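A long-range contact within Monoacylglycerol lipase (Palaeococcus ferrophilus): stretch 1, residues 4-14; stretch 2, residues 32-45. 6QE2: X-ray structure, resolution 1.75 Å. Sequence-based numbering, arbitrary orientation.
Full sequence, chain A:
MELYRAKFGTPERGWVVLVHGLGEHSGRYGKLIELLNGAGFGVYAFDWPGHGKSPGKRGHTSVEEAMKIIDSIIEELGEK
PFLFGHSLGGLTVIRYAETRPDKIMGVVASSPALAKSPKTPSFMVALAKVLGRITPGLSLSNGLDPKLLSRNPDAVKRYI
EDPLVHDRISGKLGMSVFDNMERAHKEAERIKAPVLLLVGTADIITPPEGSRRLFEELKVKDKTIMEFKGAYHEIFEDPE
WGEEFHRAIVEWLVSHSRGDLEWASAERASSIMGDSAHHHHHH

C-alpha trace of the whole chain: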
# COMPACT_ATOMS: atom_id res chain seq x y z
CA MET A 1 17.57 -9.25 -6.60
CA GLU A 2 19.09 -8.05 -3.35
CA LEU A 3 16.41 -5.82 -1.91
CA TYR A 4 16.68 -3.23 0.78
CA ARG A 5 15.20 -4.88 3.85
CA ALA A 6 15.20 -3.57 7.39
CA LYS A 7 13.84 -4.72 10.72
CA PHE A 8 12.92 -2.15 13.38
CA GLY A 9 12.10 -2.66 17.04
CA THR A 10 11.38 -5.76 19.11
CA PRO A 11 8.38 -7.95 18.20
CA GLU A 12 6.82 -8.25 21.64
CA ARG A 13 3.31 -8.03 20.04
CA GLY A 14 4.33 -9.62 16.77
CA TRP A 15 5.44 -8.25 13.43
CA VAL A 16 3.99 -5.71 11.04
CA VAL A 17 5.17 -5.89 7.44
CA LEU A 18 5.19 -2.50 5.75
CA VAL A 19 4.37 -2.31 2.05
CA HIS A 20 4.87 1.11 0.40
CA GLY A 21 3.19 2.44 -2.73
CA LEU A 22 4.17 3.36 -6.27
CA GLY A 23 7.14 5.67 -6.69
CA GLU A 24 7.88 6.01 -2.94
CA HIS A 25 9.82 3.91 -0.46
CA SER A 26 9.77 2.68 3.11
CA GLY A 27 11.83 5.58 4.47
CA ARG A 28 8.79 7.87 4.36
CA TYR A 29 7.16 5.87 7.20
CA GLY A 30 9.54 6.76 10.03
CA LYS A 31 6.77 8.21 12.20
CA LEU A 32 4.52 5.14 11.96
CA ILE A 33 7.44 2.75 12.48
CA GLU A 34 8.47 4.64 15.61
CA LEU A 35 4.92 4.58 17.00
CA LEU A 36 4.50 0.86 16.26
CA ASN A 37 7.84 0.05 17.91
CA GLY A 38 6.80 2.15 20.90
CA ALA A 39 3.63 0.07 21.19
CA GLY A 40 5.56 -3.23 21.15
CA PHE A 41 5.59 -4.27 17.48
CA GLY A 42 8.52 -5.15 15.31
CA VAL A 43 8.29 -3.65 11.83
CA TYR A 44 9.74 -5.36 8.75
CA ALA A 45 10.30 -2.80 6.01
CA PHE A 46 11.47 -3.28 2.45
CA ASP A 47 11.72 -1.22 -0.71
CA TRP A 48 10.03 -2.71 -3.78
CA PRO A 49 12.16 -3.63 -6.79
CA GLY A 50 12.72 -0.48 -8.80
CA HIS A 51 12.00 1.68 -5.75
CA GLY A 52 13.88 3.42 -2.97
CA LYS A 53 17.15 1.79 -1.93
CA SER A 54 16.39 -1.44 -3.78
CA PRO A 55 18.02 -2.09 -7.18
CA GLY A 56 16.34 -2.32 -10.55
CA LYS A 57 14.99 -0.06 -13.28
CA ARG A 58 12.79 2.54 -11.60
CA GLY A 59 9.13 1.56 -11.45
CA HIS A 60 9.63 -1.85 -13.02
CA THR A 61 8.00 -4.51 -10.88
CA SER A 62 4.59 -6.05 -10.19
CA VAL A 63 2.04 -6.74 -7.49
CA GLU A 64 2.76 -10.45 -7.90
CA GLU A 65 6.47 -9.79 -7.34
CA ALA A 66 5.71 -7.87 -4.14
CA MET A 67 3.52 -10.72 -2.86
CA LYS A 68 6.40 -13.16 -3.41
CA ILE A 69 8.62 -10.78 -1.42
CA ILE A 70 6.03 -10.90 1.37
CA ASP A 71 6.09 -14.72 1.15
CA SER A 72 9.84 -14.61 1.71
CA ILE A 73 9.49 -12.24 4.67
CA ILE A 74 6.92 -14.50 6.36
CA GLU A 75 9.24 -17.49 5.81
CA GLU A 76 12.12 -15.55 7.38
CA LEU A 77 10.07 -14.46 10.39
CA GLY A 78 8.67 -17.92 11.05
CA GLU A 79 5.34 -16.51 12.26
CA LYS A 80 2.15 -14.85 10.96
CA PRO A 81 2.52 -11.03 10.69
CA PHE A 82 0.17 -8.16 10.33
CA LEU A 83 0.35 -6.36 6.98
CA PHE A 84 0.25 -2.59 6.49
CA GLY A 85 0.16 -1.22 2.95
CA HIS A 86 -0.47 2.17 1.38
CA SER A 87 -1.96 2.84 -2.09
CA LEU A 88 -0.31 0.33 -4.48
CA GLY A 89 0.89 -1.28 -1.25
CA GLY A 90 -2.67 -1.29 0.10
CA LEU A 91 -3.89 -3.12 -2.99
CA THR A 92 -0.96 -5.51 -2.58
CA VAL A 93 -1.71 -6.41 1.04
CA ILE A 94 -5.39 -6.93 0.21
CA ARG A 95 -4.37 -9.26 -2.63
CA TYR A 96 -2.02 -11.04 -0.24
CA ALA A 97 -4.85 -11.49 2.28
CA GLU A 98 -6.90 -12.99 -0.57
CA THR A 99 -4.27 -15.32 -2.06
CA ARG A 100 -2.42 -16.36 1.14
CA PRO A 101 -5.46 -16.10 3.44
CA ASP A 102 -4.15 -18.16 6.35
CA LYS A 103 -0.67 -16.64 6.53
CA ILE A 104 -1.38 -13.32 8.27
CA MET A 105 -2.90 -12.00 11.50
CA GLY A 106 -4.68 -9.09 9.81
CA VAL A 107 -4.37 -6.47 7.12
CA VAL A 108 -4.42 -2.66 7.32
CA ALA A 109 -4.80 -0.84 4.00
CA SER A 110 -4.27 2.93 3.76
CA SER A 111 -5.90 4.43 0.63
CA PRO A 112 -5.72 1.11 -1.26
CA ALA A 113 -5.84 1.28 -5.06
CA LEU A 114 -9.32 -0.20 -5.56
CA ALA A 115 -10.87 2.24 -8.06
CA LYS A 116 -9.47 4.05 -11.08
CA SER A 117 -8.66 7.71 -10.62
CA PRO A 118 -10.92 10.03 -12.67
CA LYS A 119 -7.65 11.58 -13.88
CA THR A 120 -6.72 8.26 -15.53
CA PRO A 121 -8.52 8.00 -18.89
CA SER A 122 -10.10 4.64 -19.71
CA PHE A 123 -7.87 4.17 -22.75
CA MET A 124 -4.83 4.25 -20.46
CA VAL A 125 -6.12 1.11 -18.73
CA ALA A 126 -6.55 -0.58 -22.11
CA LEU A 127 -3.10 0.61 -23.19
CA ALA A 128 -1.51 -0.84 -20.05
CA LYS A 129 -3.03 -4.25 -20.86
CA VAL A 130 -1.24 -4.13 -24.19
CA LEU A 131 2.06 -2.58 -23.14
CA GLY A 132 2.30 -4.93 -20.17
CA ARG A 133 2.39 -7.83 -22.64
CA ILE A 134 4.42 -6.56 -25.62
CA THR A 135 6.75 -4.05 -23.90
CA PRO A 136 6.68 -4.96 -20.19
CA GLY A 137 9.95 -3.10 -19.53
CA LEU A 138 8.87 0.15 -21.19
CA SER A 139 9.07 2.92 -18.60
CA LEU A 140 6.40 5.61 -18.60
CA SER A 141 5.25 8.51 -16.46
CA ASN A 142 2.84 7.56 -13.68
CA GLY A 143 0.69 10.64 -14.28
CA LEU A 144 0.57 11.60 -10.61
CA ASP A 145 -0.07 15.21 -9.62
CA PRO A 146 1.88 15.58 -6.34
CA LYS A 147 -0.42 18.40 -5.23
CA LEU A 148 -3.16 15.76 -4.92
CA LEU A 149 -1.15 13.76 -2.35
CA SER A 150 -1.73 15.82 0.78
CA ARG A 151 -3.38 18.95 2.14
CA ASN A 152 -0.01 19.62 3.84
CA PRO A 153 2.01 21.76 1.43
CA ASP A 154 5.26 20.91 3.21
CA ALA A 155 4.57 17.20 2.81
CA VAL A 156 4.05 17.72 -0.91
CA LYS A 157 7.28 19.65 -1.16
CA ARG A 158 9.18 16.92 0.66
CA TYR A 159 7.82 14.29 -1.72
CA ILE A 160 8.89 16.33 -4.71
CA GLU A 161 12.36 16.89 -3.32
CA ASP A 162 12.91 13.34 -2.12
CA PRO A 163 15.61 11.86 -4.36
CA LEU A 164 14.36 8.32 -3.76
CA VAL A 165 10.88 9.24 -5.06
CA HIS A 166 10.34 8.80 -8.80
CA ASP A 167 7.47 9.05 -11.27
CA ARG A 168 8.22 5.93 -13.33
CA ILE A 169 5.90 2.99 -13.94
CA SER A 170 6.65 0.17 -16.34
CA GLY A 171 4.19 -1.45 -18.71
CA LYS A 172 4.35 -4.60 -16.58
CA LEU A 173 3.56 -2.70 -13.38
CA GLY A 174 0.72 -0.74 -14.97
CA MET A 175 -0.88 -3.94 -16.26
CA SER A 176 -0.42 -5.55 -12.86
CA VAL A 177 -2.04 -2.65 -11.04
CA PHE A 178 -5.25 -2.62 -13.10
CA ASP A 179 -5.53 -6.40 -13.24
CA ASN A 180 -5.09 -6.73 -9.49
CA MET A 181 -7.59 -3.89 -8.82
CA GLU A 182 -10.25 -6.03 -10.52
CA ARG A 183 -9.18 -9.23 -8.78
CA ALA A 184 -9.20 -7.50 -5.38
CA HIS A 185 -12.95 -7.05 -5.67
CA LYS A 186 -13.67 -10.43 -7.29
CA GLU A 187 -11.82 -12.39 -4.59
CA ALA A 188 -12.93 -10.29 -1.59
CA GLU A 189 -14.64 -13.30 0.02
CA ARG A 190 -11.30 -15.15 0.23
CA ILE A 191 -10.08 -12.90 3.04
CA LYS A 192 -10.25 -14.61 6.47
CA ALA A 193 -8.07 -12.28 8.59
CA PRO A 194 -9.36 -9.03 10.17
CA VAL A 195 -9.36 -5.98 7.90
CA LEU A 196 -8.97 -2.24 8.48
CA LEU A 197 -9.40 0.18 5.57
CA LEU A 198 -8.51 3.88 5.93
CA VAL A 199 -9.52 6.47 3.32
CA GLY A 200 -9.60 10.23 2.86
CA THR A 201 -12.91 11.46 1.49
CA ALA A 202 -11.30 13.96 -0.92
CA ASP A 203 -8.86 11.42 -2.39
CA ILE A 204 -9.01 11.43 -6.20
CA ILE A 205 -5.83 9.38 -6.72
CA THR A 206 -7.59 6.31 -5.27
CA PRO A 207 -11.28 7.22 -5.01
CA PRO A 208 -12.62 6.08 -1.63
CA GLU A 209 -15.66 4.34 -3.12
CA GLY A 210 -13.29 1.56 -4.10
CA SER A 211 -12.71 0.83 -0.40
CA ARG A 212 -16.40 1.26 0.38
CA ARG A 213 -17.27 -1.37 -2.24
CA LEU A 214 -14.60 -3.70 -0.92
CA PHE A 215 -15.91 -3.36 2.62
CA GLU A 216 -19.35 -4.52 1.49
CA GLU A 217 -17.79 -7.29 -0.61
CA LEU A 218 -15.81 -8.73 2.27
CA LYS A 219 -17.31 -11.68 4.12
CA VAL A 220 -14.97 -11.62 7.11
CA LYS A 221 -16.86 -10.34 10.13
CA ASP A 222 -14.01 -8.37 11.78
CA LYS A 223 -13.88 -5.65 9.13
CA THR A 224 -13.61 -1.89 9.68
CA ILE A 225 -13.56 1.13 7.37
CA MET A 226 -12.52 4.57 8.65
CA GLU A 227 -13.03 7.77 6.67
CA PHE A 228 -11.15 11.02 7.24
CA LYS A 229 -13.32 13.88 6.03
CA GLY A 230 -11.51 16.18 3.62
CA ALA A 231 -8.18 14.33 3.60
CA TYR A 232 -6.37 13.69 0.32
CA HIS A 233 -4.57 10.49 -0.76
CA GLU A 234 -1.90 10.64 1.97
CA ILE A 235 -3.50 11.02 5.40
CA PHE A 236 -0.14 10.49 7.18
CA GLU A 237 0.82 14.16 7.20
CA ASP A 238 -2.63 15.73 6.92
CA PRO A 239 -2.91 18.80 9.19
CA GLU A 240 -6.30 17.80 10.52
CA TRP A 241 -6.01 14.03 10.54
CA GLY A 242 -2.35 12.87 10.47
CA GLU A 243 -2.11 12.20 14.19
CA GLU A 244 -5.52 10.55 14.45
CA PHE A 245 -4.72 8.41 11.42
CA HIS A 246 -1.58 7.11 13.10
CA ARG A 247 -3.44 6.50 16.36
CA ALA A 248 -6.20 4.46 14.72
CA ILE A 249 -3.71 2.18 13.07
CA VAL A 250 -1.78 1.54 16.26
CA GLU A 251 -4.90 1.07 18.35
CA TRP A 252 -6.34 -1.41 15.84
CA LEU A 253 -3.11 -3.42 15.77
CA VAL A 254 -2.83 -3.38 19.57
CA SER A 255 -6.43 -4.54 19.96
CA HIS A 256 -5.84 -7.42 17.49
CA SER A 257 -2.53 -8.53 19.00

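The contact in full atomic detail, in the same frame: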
# COMPACT_ATOMS: atom_id res chain seq x y z
N TYR A 4 16.37 -3.95 -0.43
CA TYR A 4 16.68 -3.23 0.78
C TYR A 4 15.64 -3.71 1.77
O TYR A 4 14.44 -3.50 1.57
CB TYR A 4 16.57 -1.72 0.59
CG TYR A 4 16.41 -1.00 1.90
CD1 TYR A 4 17.51 -0.71 2.70
CD2 TYR A 4 15.15 -0.64 2.37
CE1 TYR A 4 17.36 -0.06 3.91
CE2 TYR A 4 15.00 0.01 3.58
CZ TYR A 4 16.11 0.29 4.34
OH TYR A 4 15.95 0.94 5.55
N ARG A 5 16.09 -4.37 2.83
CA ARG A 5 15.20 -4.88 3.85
C ARG A 5 15.71 -4.41 5.20
O ARG A 5 16.91 -4.38 5.44
CB ARG A 5 15.19 -6.41 3.84
CG ARG A 5 14.80 -7.05 2.52
CD ARG A 5 15.27 -8.50 2.49
NE ARG A 5 14.81 -9.22 1.31
CZ ARG A 5 13.79 -10.07 1.31
NH1 ARG A 5 13.11 -10.29 2.43
NH2 ARG A 5 13.44 -10.68 0.19
N ALA A 6 14.79 -4.03 6.08
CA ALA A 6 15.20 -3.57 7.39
C ALA A 6 14.21 -3.95 8.47
O ALA A 6 13.01 -3.85 8.26
CB ALA A 6 15.40 -2.07 7.38
N LYS A 7 14.71 -4.40 9.60
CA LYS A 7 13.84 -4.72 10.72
C LYS A 7 14.03 -3.67 11.81
O LYS A 7 15.16 -3.32 12.15
CB LYS A 7 14.14 -6.12 11.29
CG LYS A 7 13.93 -7.26 10.30
CD LYS A 7 13.93 -8.60 11.03
CE LYS A 7 15.33 -9.09 11.33
NZ LYS A 7 15.42 -10.57 11.17
N PHE A 8 12.91 -3.20 12.36
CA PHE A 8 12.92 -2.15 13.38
C PHE A 8 12.20 -2.66 14.62
O PHE A 8 11.14 -3.28 14.53
CB PHE A 8 12.24 -0.86 12.89
CG PHE A 8 12.88 -0.25 11.67
CD1 PHE A 8 12.37 -0.51 10.40
CD2 PHE A 8 13.98 0.58 11.79
CE1 PHE A 8 12.95 0.06 9.28
CE2 PHE A 8 14.56 1.15 10.67
CZ PHE A 8 14.05 0.89 9.41
N GLY A 9 12.78 -2.37 15.79
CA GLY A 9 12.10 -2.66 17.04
C GLY A 9 12.18 -4.12 17.44
O GLY A 9 12.87 -4.95 16.84
N THR A 10 11.45 -4.43 18.51
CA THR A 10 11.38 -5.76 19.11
C THR A 10 9.95 -6.28 18.99
O THR A 10 9.01 -5.58 19.36
CB THR A 10 11.80 -5.72 20.59
OG1 THR A 10 13.10 -5.13 20.70
CG2 THR A 10 11.83 -7.12 21.17
N PRO A 11 9.76 -7.52 18.53
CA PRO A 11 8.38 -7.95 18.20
C PRO A 11 7.67 -8.57 19.40
O PRO A 11 7.16 -9.69 19.34
CB PRO A 11 8.60 -8.94 17.05
CG PRO A 11 9.94 -9.61 17.46
CD PRO A 11 10.76 -8.46 18.01
N GLU A 12 7.53 -7.77 20.45
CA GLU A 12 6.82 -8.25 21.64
C GLU A 12 5.36 -8.59 21.34
O GLU A 12 4.86 -9.62 21.82
CB GLU A 12 6.98 -7.22 22.76
CG GLU A 12 8.52 -7.14 23.19
CD GLU A 12 8.86 -5.95 24.08
OE1 GLU A 12 8.07 -4.99 24.12
OE2 GLU A 12 9.92 -5.97 24.74
N ARG A 13 4.69 -7.81 20.48
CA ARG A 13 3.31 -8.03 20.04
C ARG A 13 3.22 -8.67 18.67
O ARG A 13 2.11 -8.85 18.15
CB ARG A 13 2.57 -6.71 19.99
CG ARG A 13 2.39 -6.04 21.29
CD ARG A 13 1.35 -4.98 21.10
NE ARG A 13 0.95 -4.47 22.38
CZ ARG A 13 -0.07 -4.92 23.08
NH1 ARG A 13 -0.86 -5.86 22.59
NH2 ARG A 13 -0.32 -4.40 24.28
N GLY A 14 4.33 -9.06 18.11
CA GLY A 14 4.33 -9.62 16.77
C GLY A 14 4.97 -8.65 15.80
O GLY A 14 5.55 -7.63 16.17
N LEU A 32 5.34 6.31 11.63
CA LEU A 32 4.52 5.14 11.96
C LEU A 32 5.36 4.01 12.53
O LEU A 32 4.93 3.32 13.46
CB LEU A 32 3.75 4.67 10.72
CG LEU A 32 2.94 3.38 10.87
CD1 LEU A 32 1.82 3.53 11.90
CD2 LEU A 32 2.38 2.95 9.52
N ILE A 33 6.56 3.79 11.97
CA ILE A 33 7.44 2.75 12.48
C ILE A 33 7.79 3.02 13.94
O ILE A 33 7.75 2.12 14.78
CB ILE A 33 8.71 2.65 11.61
CG1 ILE A 33 8.37 2.11 10.22
CG2 ILE A 33 9.75 1.75 12.29
CD1 ILE A 33 9.48 2.32 9.21
N GLU A 34 8.12 4.28 14.25
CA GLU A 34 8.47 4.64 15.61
C GLU A 34 7.30 4.40 16.57
O GLU A 34 7.49 3.86 17.66
CB GLU A 34 8.91 6.11 15.65
CG GLU A 34 9.31 6.64 17.02
CD GLU A 34 9.90 8.04 16.95
OE1 GLU A 34 9.12 9.02 16.85
OE2 GLU A 34 11.14 8.17 16.98
N LEU A 35 6.09 4.79 16.16
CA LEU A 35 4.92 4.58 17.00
C LEU A 35 4.64 3.09 17.20
O LEU A 35 4.34 2.65 18.31
CB LEU A 35 3.71 5.29 16.41
CG LEU A 35 3.74 6.82 16.43
CD1 LEU A 35 2.59 7.42 15.62
CD2 LEU A 35 3.74 7.37 17.85
N LEU A 36 4.74 2.30 16.13
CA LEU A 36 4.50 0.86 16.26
C LEU A 36 5.54 0.20 17.16
O LEU A 36 5.20 -0.68 17.95
CB LEU A 36 4.50 0.19 14.89
CG LEU A 36 3.31 0.53 14.00
CD1 LEU A 36 3.52 -0.04 12.60
CD2 LEU A 36 2.04 -0.01 14.62
N ASN A 37 6.81 0.58 17.02
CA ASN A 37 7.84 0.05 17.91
C ASN A 37 7.55 0.44 19.35
O ASN A 37 7.71 -0.37 20.27
CB ASN A 37 9.23 0.55 17.51
CG ASN A 37 9.73 -0.05 16.21
OD1 ASN A 37 10.65 0.50 15.59
ND2 ASN A 37 9.15 -1.16 15.79
N GLY A 38 7.15 1.69 19.56
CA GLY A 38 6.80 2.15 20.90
C GLY A 38 5.65 1.40 21.53
O GLY A 38 5.55 1.32 22.75
N ALA A 39 4.76 0.85 20.71
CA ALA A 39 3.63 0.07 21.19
C ALA A 39 3.95 -1.41 21.35
O ALA A 39 3.09 -2.17 21.80
CB ALA A 39 2.43 0.24 20.26
N GLY A 40 5.15 -1.85 20.96
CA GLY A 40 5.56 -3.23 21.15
C GLY A 40 5.61 -4.09 19.90
O GLY A 40 5.79 -5.31 20.03
N PHE A 41 5.50 -3.51 18.71
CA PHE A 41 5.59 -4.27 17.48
C PHE A 41 6.99 -4.15 16.88
O PHE A 41 7.65 -3.11 16.98
CB PHE A 41 4.58 -3.78 16.44
CG PHE A 41 3.16 -4.04 16.81
CD1 PHE A 41 2.41 -3.06 17.44
CD2 PHE A 41 2.57 -5.26 16.54
CE1 PHE A 41 1.11 -3.30 17.79
CE2 PHE A 41 1.25 -5.50 16.89
CZ PHE A 41 0.53 -4.52 17.51
N GLY A 42 7.43 -5.23 16.25
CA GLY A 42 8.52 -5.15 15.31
C GLY A 42 7.94 -4.77 13.96
O GLY A 42 6.80 -5.11 13.66
N VAL A 43 8.71 -4.03 13.17
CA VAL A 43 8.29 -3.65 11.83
C VAL A 43 9.33 -4.16 10.85
O VAL A 43 10.53 -3.93 11.04
CB VAL A 43 8.11 -2.13 11.68
CG1 VAL A 43 7.72 -1.77 10.24
CG2 VAL A 43 7.05 -1.62 12.66
N TYR A 44 8.88 -4.87 9.82
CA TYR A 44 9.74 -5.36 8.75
C TYR A 44 9.46 -4.48 7.54
O TYR A 44 8.35 -4.51 7.00
CB TYR A 44 9.49 -6.83 8.45
CG TYR A 44 10.57 -7.50 7.62
CD1 TYR A 44 10.84 -7.07 6.32
CD2 TYR A 44 11.31 -8.55 8.13
CE1 TYR A 44 11.82 -7.68 5.56
CE2 TYR A 44 12.29 -9.16 7.37
CZ TYR A 44 12.54 -8.72 6.09
OH TYR A 44 13.51 -9.33 5.33
N ALA A 45 10.45 -3.70 7.14
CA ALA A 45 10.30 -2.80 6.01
C ALA A 45 11.14 -3.29 4.84
O ALA A 45 12.19 -3.92 5.03
CB ALA A 45 10.72 -1.37 6.38
O HOH W 1 9.62 -2.46 19.80

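Two paired strands and the turns beyond them illustrate a general rule: backbone polar groups not used by the ladder tend to find partners, and loops, side chains and water commonly supply them. In this monoacylglycerol lipase, the strand at residues 5-8 runs antiparallel to that at 42-45, and the regular part of the ladder accounts for itself. Ala6 and Ala45 form a hydrogen-bonded pair, Ala6 N to Ala45 O and Ala45 N to Ala6 O both measuring 2.8 Å. Phe8 and Val43 repeat the arrangement, with Phe8 N to Val43 O at 2.8 Å and Val43 N to Phe8 O at 2.9 Å. Between them lies the non-hydrogen-bonded pair Lys7 and Tyr44, where the CA of Lys7 approaches Val43 O at 3.4 Å in a CA-H...O contact.

Past Phe8 the pairing changes character. Phe8 O, already bonded to Val43 N, also accepts a weak bond from Asn37 ND2 (3.2 Å), while the same ND2 gives a better one to Phe41 O at 2.7 Å. One amide group thus ties the end of the helix to both the strand and the turn. Gly9, with positive phi, leaves space for it: an ideal CB there would lie 2.2 Å from Asn37 ND2. A water continues the link, accepting from Thr10 N (3.0 Å) and donating to Asn37 O (2.9 Å).

The helix closes in a Schellman motif at Gly40, whose N bonds to Asn37 O at 3.0 Å, while Phe41 N reaches Leu36 O at 2.9 Å. This turn offers its carbonyls to the other stretch. Gly40 O accepts from Arg13 N at 2.8 Å; Glu12 N is nearly as close to Gly40 O, at 3.0 Å, but its angle is poor, and it bonds only weakly to Thr10 O (2.9 Å). Arg13 NE adds a weak bond to Ala39 O at 3.2 Å. Gly42 N shows the same selectivity: Thr10 O lies 3.5 Å from it at a poor angle, and the bond goes instead to Gly14 O, at 3.0 Å.

Side chains complete the contact. Arg13 CB sits over one face of the Phe41 ring, 3.8 Å from its centroid. Alongside the ladder, Phe8 shares its side of the sheet with Ala45, its CE1 3.9 Å from Ala45 CB, and its CB packs 3.7 Å from Ile33 CG2. With Lys7 and Tyr44 on the other side, Arg5 NH1 donates to Tyr44 OH at 3.1 Å, and both atoms have further partners elsewhere in the structure.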